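Long-range contact in protein toll (Drosophila melanogaster, PDB 4LXR), which serves as the receptor for cleaved Spätzle, activating the Toll pathway in embryonic dorsal-ventral patterning and antifungal immunity: residues T362-L368 with N385-T391. Coordinates in Å, arbitrary orientation, origin at the centre of the assembly. Residue numbers count along the deposited sequence, not the author numbering.
Sequences TTNLTDL and NLGNLVT. With NAG (2-acetamido-2-deoxy-beta-D-glucopyranose), chain L; NAG (2-acetamido-2-deoxy-beta-D-glucopyranose), chain D.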
ATOM      1  N   THR A 362     -13.626 -22.197  18.800  1.00 32.62           N
ATOM      2  CA  THR A 362     -13.714 -21.672  17.438  1.00 33.13           C
ATOM      3  C   THR A 362     -12.642 -22.306  16.585  1.00 36.15           C
ATOM      4  O   THR A 362     -11.777 -21.605  16.057  1.00 35.42           O
ATOM      5  CB  THR A 362     -13.478 -20.165  17.386  1.00 35.17           C
ATOM      6  OG1 THR A 362     -12.220 -19.877  18.007  1.00 33.07           O
ATOM      7  CG2 THR A 362     -14.599 -19.415  18.099  1.00 26.60           C
ATOM      8  N   THR A 363     -12.709 -23.628  16.439  1.00 33.46           N
ATOM      9  CA  THR A 363     -11.620 -24.384  15.842  1.00 40.00           C
ATOM     10  C   THR A 363     -11.553 -24.229  14.329  1.00 41.63           C
ATOM     11  O   THR A 363     -10.586 -24.659  13.710  1.00 36.18           O
ATOM     12  CB  THR A 363     -11.685 -25.884  16.220  1.00 39.85           C
ATOM     13  OG1 THR A 363     -12.923 -26.436  15.769  1.00 42.62           O
ATOM     14  CG2 THR A 363     -11.580 -26.059  17.722  1.00 32.50           C
ATOM     15  N   ASN A 364     -12.573 -23.606  13.746  1.00 40.17           N
ATOM     16  CA  ASN A 364     -12.616 -23.366  12.305  1.00 40.58           C
ATOM     17  C   ASN A 364     -12.173 -21.954  11.911  1.00 33.02           C
ATOM     18  O   ASN A 364     -12.203 -21.600  10.734  1.00 26.52           O
ATOM     19  CB  ASN A 364     -14.028 -23.621  11.764  1.00 45.67           C
ATOM     20  CG  ASN A 364     -14.280 -25.076  11.460  1.00 47.75           C
ATOM     21  OD1 ASN A 364     -13.544 -25.682  10.693  1.00 45.85           O
ATOM     22  ND2 ASN A 364     -15.320 -25.649  12.074  1.00 59.39           N
ATOM     23  N   LEU A 365     -11.787 -21.149  12.890  1.00 24.81           N
ATOM     24  CA  LEU A 365     -11.413 -19.759  12.623  1.00 33.38           C
ATOM     25  C   LEU A 365     -10.268 -19.697  11.622  1.00 33.57           C
ATOM     26  O   LEU A 365      -9.255 -20.348  11.825  1.00 25.81           O
ATOM     27  CB  LEU A 365     -10.976 -19.064  13.914  1.00 22.59           C
ATOM     28  CG  LEU A 365     -11.033 -17.539  13.904  1.00 32.92           C
ATOM     29  CD1 LEU A 365     -12.457 -17.049  13.611  1.00 27.81           C
ATOM     30  CD2 LEU A 365     -10.533 -16.994  15.242  1.00 21.57           C
ATOM     31  N   THR A 366     -10.428 -18.918  10.549  1.00 31.05           N
ATOM     32  CA  THR A 366      -9.372 -18.770   9.551  1.00 27.02           C
ATOM     33  C   THR A 366      -8.717 -17.389   9.560  1.00 31.44           C
ATOM     34  O   THR A 366      -7.560 -17.252   9.154  1.00 30.83           O
ATOM     35  CB  THR A 366      -9.864 -19.095   8.123  1.00 24.25           C
ATOM     36  OG1 THR A 366     -10.879 -18.166   7.739  1.00 29.32           O
ATOM     37  CG2 THR A 366     -10.430 -20.526   8.060  1.00 23.64           C
ATOM     38  N   ASP A 367      -9.456 -16.385  10.031  1.00 28.41           N
ATOM     39  CA  ASP A 367      -9.013 -14.992   9.983  1.00 27.26           C
ATOM     40  C   ASP A 367      -9.313 -14.322  11.299  1.00 28.15           C
ATOM     41  O   ASP A 367     -10.449 -14.346  11.770  1.00 31.47           O
ATOM     42  CB  ASP A 367      -9.723 -14.210   8.854  1.00 18.95           C
ATOM     43  CG  ASP A 367      -9.300 -14.677   7.482  1.00 33.80           C
ATOM     44  OD1 ASP A 367      -8.222 -14.246   7.002  1.00 43.84           O
ATOM     45  OD2 ASP A 367     -10.033 -15.502   6.901  1.00 33.59           O
ATOM     46  N   LEU A 368      -8.296 -13.714  11.894  1.00 24.43           N
ATOM     47  CA  LEU A 368      -8.470 -13.090  13.185  1.00 21.42           C
ATOM     48  C   LEU A 368      -7.832 -11.713  13.180  1.00 24.17           C
ATOM     49  O   LEU A 368      -6.624 -11.585  13.003  1.00 28.42           O
ATOM     50  CB  LEU A 368      -7.897 -13.975  14.302  1.00 23.50           C
ATOM     51  CG  LEU A 368      -7.948 -13.370  15.702  1.00 24.43           C
ATOM     52  CD1 LEU A 368      -9.398 -12.896  16.020  1.00 29.42           C
ATOM     53  CD2 LEU A 368      -7.477 -14.370  16.735  1.00 21.97           C
ATOM     54  N   ASN A 385      -6.009 -23.824  20.113  1.00 42.17           N
ATOM     55  CA  ASN A 385      -7.016 -24.615  19.409  1.00 44.42           C
ATOM     56  C   ASN A 385      -7.270 -24.076  18.019  1.00 44.38           C
ATOM     57  O   ASN A 385      -8.239 -24.465  17.357  1.00 45.98           O
ATOM     58  CB  ASN A 385      -8.332 -24.643  20.187  1.00 48.71           C
ATOM     59  CG  ASN A 385      -8.368 -25.740  21.231  1.00 61.04           C
ATOM     60  OD1 ASN A 385      -8.270 -25.475  22.429  1.00 59.94           O
ATOM     61  ND2 ASN A 385      -8.520 -26.981  20.780  1.00 69.16           N
ATOM     62  N   LEU A 386      -6.412 -23.166  17.573  1.00 31.20           N
ATOM     63  CA  LEU A 386      -6.675 -22.497  16.311  1.00 34.27           C
ATOM     64  C   LEU A 386      -5.879 -23.105  15.154  1.00 39.51           C
ATOM     65  O   LEU A 386      -5.236 -22.387  14.387  1.00 39.68           O
ATOM     66  CB  LEU A 386      -6.432 -20.994  16.438  1.00 33.18           C
ATOM     67  CG  LEU A 386      -7.428 -20.237  17.323  1.00 32.86           C
ATOM     68  CD1 LEU A 386      -7.226 -18.727  17.202  1.00 23.85           C
ATOM     69  CD2 LEU A 386      -8.880 -20.620  16.977  1.00 29.73           C
ATOM     70  N   GLY A 387      -5.947 -24.429  15.033  1.00 40.12           N
ATOM     71  CA  GLY A 387      -5.242 -25.151  13.988  1.00 41.26           C
ATOM     72  C   GLY A 387      -5.526 -24.700  12.557  1.00 42.54           C
ATOM     73  O   GLY A 387      -4.701 -24.902  11.666  1.00 41.06           O
ATOM     74  N   ASN A 388      -6.686 -24.091  12.326  1.00 35.79           N
ATOM     75  CA  ASN A 388      -7.065 -23.663  10.978  1.00 35.80           C
ATOM     76  C   ASN A 388      -6.799 -22.194  10.655  1.00 30.17           C
ATOM     77  O   ASN A 388      -7.012 -21.753   9.513  1.00 35.60           O
ATOM     78  CB  ASN A 388      -8.549 -23.959  10.701  1.00 39.17           C
ATOM     79  CG  ASN A 388      -8.771 -25.354  10.174  1.00 46.57           C
ATOM     80  OD1 ASN A 388      -8.172 -26.309  10.650  1.00 45.65           O
ATOM     81  ND2 ASN A 388      -9.626 -25.477   9.167  1.00 57.83           N
ATOM     82  N   LEU A 389      -6.393 -21.423  11.658  1.00 27.65           N
ATOM     83  CA  LEU A 389      -6.168 -19.988  11.457  1.00 29.71           C
ATOM     84  C   LEU A 389      -5.158 -19.751  10.325  1.00 27.34           C
ATOM     85  O   LEU A 389      -4.118 -20.387  10.286  1.00 25.91           O
ATOM     86  CB  LEU A 389      -5.671 -19.345  12.751  1.00 29.60           C
ATOM     87  CG  LEU A 389      -5.679 -17.816  12.759  1.00 24.46           C
ATOM     88  CD1 LEU A 389      -7.110 -17.299  12.600  1.00 21.47           C
ATOM     89  CD2 LEU A 389      -5.028 -17.287  14.043  1.00 24.47           C
ATOM     90  N   VAL A 390      -5.483 -18.863   9.394  1.00 35.50           N
ATOM     91  CA  VAL A 390      -4.628 -18.634   8.235  1.00 34.18           C
ATOM     92  C   VAL A 390      -3.912 -17.277   8.345  1.00 35.75           C
ATOM     93  O   VAL A 390      -2.694 -17.186   8.137  1.00 25.80           O
ATOM     94  CB  VAL A 390      -5.424 -18.745   6.916  1.00 34.21           C
ATOM     95  CG1 VAL A 390      -4.535 -18.444   5.720  1.00 34.00           C
ATOM     96  CG2 VAL A 390      -6.038 -20.142   6.792  1.00 31.02           C
ATOM     97  N   THR A 391      -4.653 -16.224   8.682  1.00 24.66           N
ATOM     98  CA  THR A 391      -3.997 -14.951   8.950  1.00 34.81           C
ATOM     99  C   THR A 391      -4.378 -14.357  10.303  1.00 37.63           C
ATOM    100  O   THR A 391      -5.548 -14.356  10.691  1.00 30.87           O
ATOM    101  CB  THR A 391      -4.119 -13.912   7.793  1.00 28.92           C
ATOM    102  OG1 THR A 391      -4.996 -12.861   8.159  1.00 36.85           O
ATOM    103  CG2 THR A 391      -4.572 -14.545   6.523  1.00 20.76           C
TER
HETATM  104  C1  NAG L2017     -15.485 -27.058  11.758  1.00 47.23           C
HETATM  105  C2  NAG L2017     -15.111 -27.714  13.118  1.00 67.34           C
HETATM  106  C3  NAG L2017     -15.616 -29.156  13.193  1.00 67.89           C
HETATM  107  C4  NAG L2017     -17.104 -29.211  12.885  1.00 63.64           C
HETATM  108  C5  NAG L2017     -17.327 -28.642  11.489  1.00 59.50           C
HETATM  109  C6  NAG L2017     -18.781 -28.635  11.075  1.00 58.38           C
HETATM  110  C7  NAG L2017     -12.750 -28.201  12.560  1.00 62.05           C
HETATM  111  C8  NAG L2017     -11.327 -28.051  13.006  1.00 61.00           C
HETATM  112  N2  NAG L2017     -13.677 -27.665  13.368  1.00 63.53           N
HETATM  113  O3  NAG L2017     -15.364 -29.675  14.493  1.00 75.92           O
HETATM  114  O4  NAG L2017     -17.602 -30.543  12.989  1.00 57.91           O
HETATM  115  O5  NAG L2017     -16.892 -27.275  11.475  1.00 54.68           O
HETATM  116  O6  NAG L2017     -19.575 -27.908  12.005  1.00 56.68           O
HETATM  117  O7  NAG L2017     -13.042 -28.773  11.511  1.00 60.20           O
HETATM  118  C1  NAG D   1     -16.596 -14.530   6.168  1.00 24.08           C
HETATM  119  C2  NAG D   1     -16.670 -13.840   4.795  1.00 27.81           C
HETATM  120  C3  NAG D   1     -15.952 -14.676   3.740  1.00 30.42           C
HETATM  121  C4  NAG D   1     -14.542 -15.042   4.190  1.00 31.31           C
HETATM  122  C5  NAG D   1     -14.576 -15.678   5.580  1.00 24.32           C
HETATM  123  C6  NAG D   1     -13.200 -15.979   6.143  1.00 22.74           C
HETATM  124  C7  NAG D   1     -18.598 -12.375   4.399  1.00 35.81           C
HETATM  125  C8  NAG D   1     -20.022 -12.298   3.925  1.00 26.28           C
HETATM  126  N2  NAG D   1     -18.044 -13.589   4.389  1.00 32.13           N
HETATM  127  O3  NAG D   1     -15.903 -13.942   2.521  1.00 31.36           O
HETATM  128  O4  NAG D   1     -14.002 -15.986   3.273  1.00 32.79           O
HETATM  129  O5  NAG D   1     -15.218 -14.788   6.499  1.00 24.11           O
HETATM  130  O6  NAG D   1     -12.351 -14.837   6.135  1.00 21.73           O
HETATM  131  O7  NAG D   1     -17.982 -11.384   4.782  1.00 37.36           O
HETATM  132  O   HOH W   1      -8.702 -22.238  13.649  1.00 26.67           O
HETATM  133  O   HOH W   2      -8.345 -26.002  14.553  1.00 40.45           O
HETATM  134  O   HOH W   3     -12.080 -23.578   8.793  1.00 36.97           O
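Thr366, Leu386 and Thr363 lose most area here, 60 to 64 Å² each of the 559 Å² buried. The polar contact of Thr366 is made by its backbone O, which accepts from both Val390 N (2.6 Å) and Thr391 N (3.1 Å), with N-H...O angles of 160° and 157°. Two residues on, Leu368 N donates to Thr391 O (3.1 Å, 159°); the two bonds of Thr391 flank Asp367 and make the parallel Asp367-Thr391 bridge, CA to CA 5.1 Å. Leu386 works through its side chain: CD2 lies 3.2 Å from Thr362 O and 4.0 Å from Leu365 CB. Beside it, Leu389 CD1 packs 3.8 Å from Leu368 CB, so leucines of both segments share one apolar interior. Thr363 lies against Asn385, CA to Asn385 O 3.7 Å, and a water donates to Thr363 O (2.7 Å) and Asn385 O (3.2 Å). An N-linked NAG is covalently attached to Asn364 ND2, which also donates to Val339 O; the sugar's N2 donates to Thr363 OG1 (2.8 Å). Type I turns, Thr362-Leu365 and Leu386-Leu389, precede each strand, and this repetition 24 residues apart, with leucines inward and parallel strands adjoining, is the signature of the leucine-rich-repeat solenoid of the Toll ectodomain.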